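Local atomic coordinates of probable adenylyl-sulfate kinase (Synechocystis sp., PDB entry 5CB8), a protein that catalyses the ATP-dependent phosphorylation of adenosine 5'-phosphosulfate to 3'-phosphoadenylyl sulfate, a step in sulfate activation. Residues B[78-83]-B[109-114]; B[44-49]-B[56-61]; B[114-117]-B[121-124]. All blocks are in the same frame, centred on the assembly; numbering follows the deposited sequence.

Contacts 1 and 3 form one continuous patch, for both use helix 109-119 and share Glu114; their centres lie about 11 Å apart. They are tied by a salt bridge from Arg112 NE to Glu124 OE2 at 2.9 Å, and Ile83 CG2 packs on Val115 CG2 at 4.2 Å. Contact 1 carries three residues of the adenosine-5'-phosphosulfate pocket, and the side chain of Ile83 comes within about 4 Å of that of Ser106, by similarity the phosphoserine intermediate. Contact 2 sits across the centre of the chain, its centre about 21 Å from that of contact 1, and reaches the same pocket through Gly61. Contacts 2 and 3 meet one parallel sheet at separate strands.

Contact 1: B[78-83]-B[109-114]; sequences DRDTNI and AAIRQE. With ADX (adenosine-5'-phosphosulfate), chain G; SO4 (sulfate ion), chain I.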
loop_
_atom_site.group_PDB
_atom_site.type_symbol
_atom_site.label_atom_id
_atom_site.label_comp_id
_atom_site.label_asym_id
_atom_site.label_seq_id
_atom_site.Cartn_x
_atom_site.Cartn_y
_atom_site.Cartn_z
ATOM N N ASP B 78 11.662 -10.970 7.520
ATOM C CA ASP B 78 11.185 -10.521 6.219
ATOM C C ASP B 78 9.757 -10.993 5.930
ATOM O O ASP B 78 8.978 -10.263 5.306
ATOM C CB ASP B 78 12.154 -10.964 5.111
ATOM C CG ASP B 78 13.356 -10.045 4.980
ATOM O OD1 ASP B 78 13.525 -9.137 5.834
ATOM O OD2 ASP B 78 14.143 -10.237 4.022
ATOM N N ARG B 79 9.400 -12.199 6.373
ATOM C CA ARG B 79 8.016 -12.644 6.204
ATOM C C ARG B 79 7.074 -11.797 7.056
ATOM O O ARG B 79 5.942 -11.499 6.638
ATOM C CB ARG B 79 7.852 -14.128 6.563
ATOM C CG ARG B 79 8.586 -15.100 5.635
ATOM C CD ARG B 79 8.288 -16.520 6.082
ATOM N NE ARG B 79 9.177 -17.542 5.526
ATOM C CZ ARG B 79 8.837 -18.412 4.578
ATOM N NH1 ARG B 79 7.633 -18.364 4.014
ATOM N NH2 ARG B 79 9.715 -19.327 4.181
ATOM N N ASP B 80 7.533 -11.397 8.240
ATOM C CA ASP B 80 6.723 -10.517 9.086
ATOM C C ASP B 80 6.544 -9.161 8.414
ATOM O O ASP B 80 5.437 -8.615 8.366
ATOM C CB ASP B 80 7.343 -10.342 10.483
ATOM C CG ASP B 80 7.181 -11.576 11.360
ATOM O OD1 ASP B 80 6.539 -12.551 10.916
ATOM O OD2 ASP B 80 7.681 -11.567 12.508
ATOM N N THR B 81 7.638 -8.611 7.901
ATOM C CA THR B 81 7.561 -7.325 7.217
ATOM C C THR B 81 6.623 -7.434 6.025
ATOM O O THR B 81 5.779 -6.557 5.799
ATOM C CB THR B 81 8.939 -6.860 6.745
ATOM O OG1 THR B 81 9.782 -6.685 7.887
ATOM C CG2 THR B 81 8.826 -5.534 5.989
ATOM N N ASN B 82 6.766 -8.520 5.272
ATOM C CA ASN B 82 5.958 -8.729 4.073
ATOM C C ASN B 82 4.468 -8.734 4.398
ATOM O O ASN B 82 3.681 -7.973 3.821
ATOM C CB ASN B 82 6.382 -10.039 3.395
ATOM C CG ASN B 82 5.604 -10.322 2.111
ATOM O OD1 ASN B 82 5.582 -9.503 1.183
ATOM N ND2 ASN B 82 4.985 -11.497 2.041
ATOM N N ILE B 83 4.083 -9.577 5.346
ATOM C CA ILE B 83 2.679 -9.707 5.706
ATOM C C ILE B 83 2.132 -8.419 6.322
ATOM O O ILE B 83 1.013 -8.001 6.008
ATOM C CB ILE B 83 2.459 -10.900 6.642
ATOM C CG1 ILE B 83 2.839 -12.196 5.914
ATOM C CG2 ILE B 83 1.015 -10.950 7.120
ATOM C CD1 ILE B 83 2.172 -12.362 4.542
ATOM N N ALA B 109 0.722 -17.514 12.707
ATOM C CA ALA B 109 -0.621 -17.229 13.217
ATOM C C ALA B 109 -0.726 -15.885 13.942
ATOM O O ALA B 109 -1.698 -15.146 13.751
ATOM C CB ALA B 109 -1.098 -18.368 14.128
ATOM N N ALA B 110 0.257 -15.567 14.785
ATOM C CA ALA B 110 0.201 -14.318 15.552
ATOM C C ALA B 110 0.194 -13.093 14.636
ATOM O O ALA B 110 -0.417 -12.073 14.955
ATOM C CB ALA B 110 1.364 -14.237 16.547
ATOM N N ILE B 111 0.894 -13.186 13.512
ATOM C CA ILE B 111 0.914 -12.096 12.536
ATOM C C ILE B 111 -0.422 -12.003 11.783
ATOM O O ILE B 111 -0.945 -10.906 11.575
ATOM C CB ILE B 111 2.042 -12.275 11.514
ATOM C CG1 ILE B 111 3.400 -12.358 12.227
ATOM C CG2 ILE B 111 2.022 -11.127 10.499
ATOM C CD1 ILE B 111 3.788 -11.074 12.937
ATOM N N ARG B 112 -0.980 -13.141 11.374
ATOM C CA ARG B 112 -2.314 -13.123 10.746
ATOM C C ARG B 112 -3.337 -12.501 11.691
ATOM O O ARG B 112 -4.216 -11.743 11.265
ATOM C CB ARG B 112 -2.763 -14.537 10.349
ATOM C CG ARG B 112 -1.878 -15.190 9.275
ATOM C CD ARG B 112 -2.521 -16.472 8.704
ATOM N NE ARG B 112 -2.923 -17.408 9.758
ATOM C CZ ARG B 112 -2.229 -18.481 10.127
ATOM N NH1 ARG B 112 -1.084 -18.779 9.532
ATOM N NH2 ARG B 112 -2.681 -19.261 11.102
ATOM N N GLN B 113 -3.208 -12.815 12.977
ATOM C CA GLN B 113 -4.130 -12.301 13.993
ATOM C C GLN B 113 -3.968 -10.802 14.181
ATOM O O GLN B 113 -4.939 -10.071 14.394
ATOM C CB GLN B 113 -3.901 -13.036 15.319
ATOM C CG GLN B 113 -4.529 -14.419 15.338
ATOM C CD GLN B 113 -5.988 -14.377 14.916
ATOM O OE1 GLN B 113 -6.810 -13.714 15.553
ATOM N NE2 GLN B 113 -6.312 -15.069 13.825
ATOM N N GLU B 114 -2.727 -10.348 14.105
ATOM C CA GLU B 114 -2.412 -8.933 14.246
ATOM C C GLU B 114 -3.091 -8.152 13.114
ATOM O O GLU B 114 -3.697 -7.099 13.335
ATOM C CB GLU B 114 -0.890 -8.791 14.193
ATOM C CG GLU B 114 -0.327 -7.413 14.370
ATOM C CD GLU B 114 1.184 -7.414 14.180
ATOM O OE1 GLU B 114 1.890 -8.126 14.939
ATOM O OE2 GLU B 114 1.658 -6.716 13.262
HETATM S SB ADX G . 5.102 -15.285 3.060
HETATM O O1B ADX G . 5.872 -14.052 3.266
HETATM O O2B ADX G . 3.656 -15.053 3.230
HETATM O O3B ADX G . 5.587 -16.310 3.995
HETATM P PA ADX G . 4.653 -15.267 0.333
HETATM O O1A ADX G . 4.729 -13.745 0.267
HETATM O O2A ADX G . 3.234 -15.790 0.131
HETATM O O3A ADX G . 5.347 -15.807 1.661
HETATM O "O5'" ADX G . 5.580 -15.837 -0.842
HETATM C "C5'" ADX G . 5.625 -17.213 -1.076
HETATM C "C4'" ADX G . 6.048 -17.570 -2.393
HETATM O "O4'" ADX G . 7.497 -17.326 -2.495
HETATM C "C3'" ADX G . 5.839 -18.998 -2.651
HETATM O "O3'" ADX G . 4.728 -19.153 -3.419
HETATM C "C2'" ADX G . 7.031 -19.439 -3.412
HETATM O "O2'" ADX G . 6.768 -19.399 -4.737
HETATM C "C1'" ADX G . 8.102 -18.438 -3.122
HETATM N N9 ADX G . 9.183 -18.894 -2.296
HETATM C C8 ADX G . 10.505 -18.740 -2.546
HETATM N N7 ADX G . 11.195 -19.140 -1.473
HETATM C C5 ADX G . 10.318 -19.543 -0.520
HETATM C C6 ADX G . 10.475 -20.032 0.776
HETATM N N6 ADX G . 11.794 -20.158 1.371
HETATM N N1 ADX G . 9.373 -20.357 1.484
HETATM C C2 ADX G . 8.139 -20.197 0.956
HETATM N N3 ADX G . 7.956 -19.718 -0.284
HETATM C C4 ADX G . 9.026 -19.382 -1.045
HETATM S S SO4 I . 7.998 -4.779 10.347
HETATM O O1 SO4 I . 6.788 -4.298 9.674
HETATM O O2 SO4 I . 9.140 -4.586 9.444
HETATM O O3 SO4 I . 8.209 -4.003 11.572
HETATM O O4 SO4 I . 7.863 -6.208 10.702
#
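Ile83 and Ile111 both hold CG2 anti to the backbone N (chi1 -63° and -58° for their CG1 branches), and this sets the two methyls against each other at 3.5 Å, CG2 to CG2, with the side chains meeting at a slant. The CG1 branch of Ile111 runs up to the carboxylate of Asp80: CG1 lies 3.4 Å from Asp80 OD1, and the two side chains cross at about a right angle. The same OD1 forms a salt bridge with Lys76 NZ, so the carbon contact is not its main partner.

One helical turn of 78-83 thus does two jobs, with other side chains turned to the substrate. Arg79 runs extended along the sulfate end of adenosine-5'-phosphosulfate; its NH1 donates to O3B at 2.9 Å, in the guanidinium plane, while NE is held by Asp159 and the Phe74 carbonyl. Its NH2 comes to 2.9 Å from the adenine N1. Asn82 ND2 gives a bond to O1B at 3.0 Å and a weak, bent one to O1A of the phosphate, with OD1 fixed by Thr69. The CD1 methyl of Ile83 approaches O2B at 3.3 Å, so this residue touches the substrate with one branch and Ile111 with the other.

In the fold, the contact joins helix 76-94 to helix 109-119. Both helices face strand 26-31 of the central sheet, where Trp29 meets Ile83 and Thr31 meets Arg112.

Contact 2: B[44-49]-B[56-61]; sequences ALEKKL and LEVLDG
This contact belongs to the P-loop kinase fold, where helix 38-50 follows the ATP-binding loop (assigned by similarity) and the chain returns as strand 56-60, an edge strand of the parallel sheet within this subunit. It is the second half of a beta-alpha-beta crossover that starts at strand 26-31; strand 99-103 lies between the two parallel strands. Helix segment 44-49 runs almost exactly antiparallel to the strand, at 171°, with the axes 9.9 Å apart at their closest.

Four side chains, two from each segment, fill the gap on one face of the sheet. Glu46 reaches out with CG anti to the backbone N (chi1 174°) and an extended chain: its aliphatic CG meets Leu56 CD1 at 3.7 Å, the side chains crossing at about a right angle. Val58 CG2 lies against the carboxylate, 3.7 Å from Glu46 CD and about equally far from both oxygens, a packing contact with a group whose charge is met by the salt bridge from OE2 to Arg50 NH2 one turn on. Leu49 meets Leu56 at a slant and also touches Ile99 and Leu101 of strand 99-103.

On the other face of the strand, Glu57 looks to the second subunit, forming a salt bridge with Arg95 and a hydrogen bond with Asn96 of that chain. At the C-terminal end, Asp60 is the N-cap of the next helix, OD1 accepting from Asp62 N, and Gly61 touches the adenosine-5'-phosphosulfate.

Leu56 takes a chi1 of 70°, with CG between its backbone N and carbonyl carbon; from there its CD2 methyl lies 3.5 Å from Leu49 CB and 3.7 Å from the carbonyl O of Glu46.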
loop_
_atom_site.group_PDB
_atom_site.type_symbol
_atom_site.label_atom_id
_atom_site.label_comp_id
_atom_site.label_asym_id
_atom_site.label_seq_id
_atom_site.Cartn_x
_atom_site.Cartn_y
_atom_site.Cartn_z
ATOM N N ALA B 44 -10.403 -17.450 -9.303
ATOM C CA ALA B 44 -11.782 -17.852 -9.569
ATOM C C ALA B 44 -12.755 -16.980 -8.788
ATOM O O ALA B 44 -13.816 -16.594 -9.296
ATOM C CB ALA B 44 -11.986 -19.325 -9.229
ATOM N N LEU B 45 -12.396 -16.679 -7.545
ATOM C CA LEU B 45 -13.207 -15.808 -6.703
ATOM C C LEU B 45 -13.236 -14.379 -7.253
ATOM O O LEU B 45 -14.277 -13.722 -7.254
ATOM C CB LEU B 45 -12.658 -15.803 -5.274
ATOM C CG LEU B 45 -13.435 -14.934 -4.282
ATOM C CD1 LEU B 45 -14.897 -15.357 -4.241
ATOM C CD2 LEU B 45 -12.806 -14.992 -2.891
ATOM N N GLU B 46 -12.080 -13.900 -7.696
ATOM C CA GLU B 46 -11.976 -12.578 -8.301
ATOM C C GLU B 46 -12.933 -12.475 -9.491
ATOM O O GLU B 46 -13.712 -11.520 -9.592
ATOM C CB GLU B 46 -10.541 -12.332 -8.763
ATOM C CG GLU B 46 -10.360 -11.034 -9.536
ATOM C CD GLU B 46 -8.975 -10.893 -10.132
ATOM O OE1 GLU B 46 -8.232 -11.897 -10.185
ATOM O OE2 GLU B 46 -8.628 -9.771 -10.553
ATOM N N LYS B 47 -12.882 -13.462 -10.382
ATOM C CA LYS B 47 -13.760 -13.455 -11.553
ATOM C C LYS B 47 -15.230 -13.421 -11.153
ATOM O O LYS B 47 -16.018 -12.667 -11.731
ATOM C CB LYS B 47 -13.493 -14.657 -12.466
ATOM C CG LYS B 47 -14.466 -14.749 -13.656
ATOM C CD LYS B 47 -13.897 -15.566 -14.811
ATOM C CE LYS B 47 -14.850 -15.591 -16.013
ATOM N NZ LYS B 47 -15.780 -14.420 -16.048
ATOM N N LYS B 48 -15.594 -14.234 -10.164
ATOM C CA LYS B 48 -16.988 -14.343 -9.734
ATOM C C LYS B 48 -17.471 -13.009 -9.171
ATOM O O LYS B 48 -18.584 -12.567 -9.454
ATOM C CB LYS B 48 -17.139 -15.461 -8.693
ATOM C CG LYS B 48 -18.572 -15.950 -8.480
ATOM C CD LYS B 48 -18.623 -17.151 -7.535
ATOM C CE LYS B 48 -20.065 -17.548 -7.199
ATOM N NZ LYS B 48 -20.845 -17.950 -8.403
ATOM N N LEU B 49 -16.617 -12.366 -8.381
ATOM C CA LEU B 49 -16.936 -11.070 -7.797
ATOM C C LEU B 49 -17.028 -9.974 -8.859
ATOM O O LEU B 49 -17.977 -9.181 -8.861
ATOM C CB LEU B 49 -15.897 -10.706 -6.739
ATOM C CG LEU B 49 -16.012 -11.471 -5.421
ATOM C CD1 LEU B 49 -14.774 -11.265 -4.557
ATOM C CD2 LEU B 49 -17.245 -11.022 -4.672
ATOM N N LEU B 56 -12.930 -4.610 -6.496
ATOM C CA LEU B 56 -11.934 -5.347 -5.720
ATOM C C LEU B 56 -10.482 -5.064 -6.098
ATOM O O LEU B 56 -10.197 -4.477 -7.147
ATOM C CB LEU B 56 -12.219 -6.853 -5.768
ATOM C CG LEU B 56 -12.013 -7.624 -7.067
ATOM C CD1 LEU B 56 -10.585 -8.128 -7.192
ATOM C CD2 LEU B 56 -12.974 -8.788 -7.138
ATOM N N GLU B 57 -9.578 -5.481 -5.215
ATOM C CA GLU B 57 -8.140 -5.468 -5.479
ATOM C C GLU B 57 -7.572 -6.800 -5.030
ATOM O O GLU B 57 -8.003 -7.350 -4.017
ATOM C CB GLU B 57 -7.442 -4.330 -4.721
ATOM C CG GLU B 57 -7.812 -2.914 -5.205
ATOM C CD GLU B 57 -7.395 -2.655 -6.646
ATOM O OE1 GLU B 57 -6.498 -3.365 -7.161
ATOM O OE2 GLU B 57 -7.965 -1.731 -7.270
ATOM N N VAL B 58 -6.614 -7.330 -5.782
ATOM C CA VAL B 58 -5.962 -8.579 -5.391
ATOM C C VAL B 58 -4.540 -8.279 -4.964
ATOM O O VAL B 58 -3.823 -7.567 -5.669
ATOM C CB VAL B 58 -5.925 -9.573 -6.556
ATOM C CG1 VAL B 58 -5.169 -10.843 -6.160
ATOM C CG2 VAL B 58 -7.336 -9.913 -6.985
ATOM N N LEU B 59 -4.143 -8.789 -3.800
ATOM C CA LEU B 59 -2.757 -8.688 -3.359
ATOM C C LEU B 59 -2.222 -10.107 -3.198
ATOM O O LEU B 59 -2.444 -10.757 -2.176
ATOM C CB LEU B 59 -2.647 -7.882 -2.053
ATOM C CG LEU B 59 -3.098 -6.408 -2.123
ATOM C CD1 LEU B 59 -3.113 -5.769 -0.730
ATOM C CD2 LEU B 59 -2.203 -5.597 -3.064
ATOM N N ASP B 60 -1.548 -10.588 -4.241
ATOM C CA ASP B 60 -0.987 -11.931 -4.291
ATOM C C ASP B 60 0.477 -11.841 -3.888
ATOM O O ASP B 60 1.253 -11.105 -4.513
ATOM C CB ASP B 60 -1.121 -12.447 -5.731
ATOM C CG ASP B 60 -0.628 -13.886 -5.918
ATOM O OD1 ASP B 60 0.127 -14.416 -5.075
ATOM O OD2 ASP B 60 -0.990 -14.483 -6.953
ATOM N N GLY B 61 0.863 -12.590 -2.854
ATOM C CA GLY B 61 2.238 -12.574 -2.369
ATOM C C GLY B 61 3.303 -12.716 -3.448
ATOM O O GLY B 61 4.311 -11.989 -3.432
#

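Contact 3: B[114-117]-B[121-124]; sequences EVKH and DFLE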
loop_
_atom_site.group_PDB
_atom_site.type_symbol
_atom_site.label_atom_id
_atom_site.label_comp_id
_atom_site.label_asym_id
_atom_site.label_seq_id
_atom_site.Cartn_x
_atom_site.Cartn_y
_atom_site.Cartn_z
ATOM N N GLU B 114 -2.727 -10.348 14.105
ATOM C CA GLU B 114 -2.412 -8.933 14.246
ATOM C C GLU B 114 -3.091 -8.152 13.114
ATOM O O GLU B 114 -3.697 -7.099 13.335
ATOM C CB GLU B 114 -0.890 -8.791 14.193
ATOM C CG GLU B 114 -0.327 -7.413 14.370
ATOM C CD GLU B 114 1.184 -7.414 14.180
ATOM O OE1 GLU B 114 1.890 -8.126 14.939
ATOM O OE2 GLU B 114 1.658 -6.716 13.262
ATOM N N VAL B 115 -3.001 -8.681 11.898
ATOM C CA VAL B 115 -3.606 -8.025 10.741
ATOM C C VAL B 115 -5.128 -8.069 10.835
ATOM O O VAL B 115 -5.810 -7.074 10.572
ATOM C CB VAL B 115 -3.123 -8.674 9.426
ATOM C CG1 VAL B 115 -3.860 -8.084 8.239
ATOM C CG2 VAL B 115 -1.627 -8.467 9.271
ATOM N N LYS B 116 -5.657 -9.222 11.231
ATOM C CA LYS B 116 -7.099 -9.378 11.406
ATOM C C LYS B 116 -7.636 -8.330 12.378
ATOM O O LYS B 116 -8.659 -7.684 12.130
ATOM C CB LYS B 116 -7.404 -10.787 11.932
ATOM C CG LYS B 116 -8.874 -11.013 12.296
ATOM C CD LYS B 116 -9.036 -12.229 13.213
ATOM C CE LYS B 116 -10.412 -12.887 13.054
ATOM N NZ LYS B 116 -11.547 -11.945 13.251
ATOM N N HIS B 117 -6.926 -8.153 13.485
ATOM C CA HIS B 117 -7.341 -7.197 14.506
ATOM C C HIS B 117 -7.289 -5.756 13.997
ATOM O O HIS B 117 -8.164 -4.940 14.300
ATOM C CB HIS B 117 -6.466 -7.367 15.749
ATOM C CG HIS B 117 -6.695 -6.331 16.808
ATOM N ND1 HIS B 117 -5.873 -5.241 16.977
ATOM C CD2 HIS B 117 -7.652 -6.238 17.759
ATOM C CE1 HIS B 117 -6.318 -4.512 17.990
ATOM N NE2 HIS B 117 -7.393 -5.095 18.479
ATOM N N ASP B 121 -12.823 -5.960 9.532
ATOM C CA ASP B 121 -13.577 -6.648 8.489
ATOM C C ASP B 121 -12.636 -7.534 7.692
ATOM O O ASP B 121 -12.092 -7.133 6.654
ATOM C CB ASP B 121 -14.281 -5.641 7.593
ATOM C CG ASP B 121 -15.258 -4.806 8.358
ATOM O OD1 ASP B 121 -16.306 -5.356 8.755
ATOM O OD2 ASP B 121 -14.963 -3.620 8.593
ATOM N N PHE B 122 -12.469 -8.751 8.188
ATOM C CA PHE B 122 -11.390 -9.622 7.766
ATOM C C PHE B 122 -11.903 -11.045 7.853
ATOM O O PHE B 122 -12.488 -11.439 8.871
ATOM C CB PHE B 122 -10.226 -9.422 8.740
ATOM C CG PHE B 122 -9.004 -10.247 8.440
ATOM C CD1 PHE B 122 -8.936 -11.579 8.830
ATOM C CD2 PHE B 122 -7.899 -9.670 7.833
ATOM C CE1 PHE B 122 -7.803 -12.333 8.580
ATOM C CE2 PHE B 122 -6.760 -10.415 7.579
ATOM C CZ PHE B 122 -6.712 -11.749 7.961
ATOM N N LEU B 123 -11.704 -11.809 6.785
ATOM C CA LEU B 123 -12.108 -13.210 6.750
ATOM C C LEU B 123 -10.877 -14.062 6.505
ATOM O O LEU B 123 -10.237 -13.942 5.453
ATOM C CB LEU B 123 -13.100 -13.454 5.609
ATOM C CG LEU B 123 -14.528 -12.956 5.768
ATOM C CD1 LEU B 123 -15.417 -13.533 4.664
ATOM C CD2 LEU B 123 -15.027 -13.358 7.145
ATOM N N GLU B 124 -10.543 -14.924 7.461
ATOM C CA GLU B 124 -9.391 -15.812 7.314
ATOM C C GLU B 124 -9.828 -17.091 6.604
ATOM O O GLU B 124 -10.684 -17.828 7.099
ATOM C CB GLU B 124 -8.793 -16.158 8.685
ATOM C CG GLU B 124 -7.530 -17.029 8.625
ATOM C CD GLU B 124 -7.006 -17.388 10.011
ATOM O OE1 GLU B 124 -7.821 -17.711 10.903
ATOM O OE2 GLU B 124 -5.776 -17.355 10.214
#
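Phe122 lays one face of its ring flat against the root of Lys116. The lysine CA stands 3.7 Å from the ring centroid, only 14° off the normal, a CH-pi contact over the middle of the ring. Its CB lies above the same face, and CG reaches the rim, 3.5 Å from Phe122 CD1. Phe122 has its own CG anti to the backbone N (chi1 -179°), which carries the ring from strand 122-127 toward the helix. Val115 arrives at a different angle: its CG1 meets CE2 of the ring obliquely at 3.8 Å, the two side chains crossing at about a right angle.

The ring also meets Trp29 of strand 26-31, their planes about 30° apart, and Val115 touches the same tryptophan, so Phe122 and Val115 together pack helix 109-119 onto the neighbouring strand. With an alanine here, the face under Lys116 CA and the stop for Val115 CG1 would be gone, and a gap is likely to open between helix 109-119 and the strand.

All these contacts are carbon against carbon or C-H against ring, so shape and dispersion hold helix to strand; Lys116 contributes its aliphatic base, while NZ is carried on past the ring.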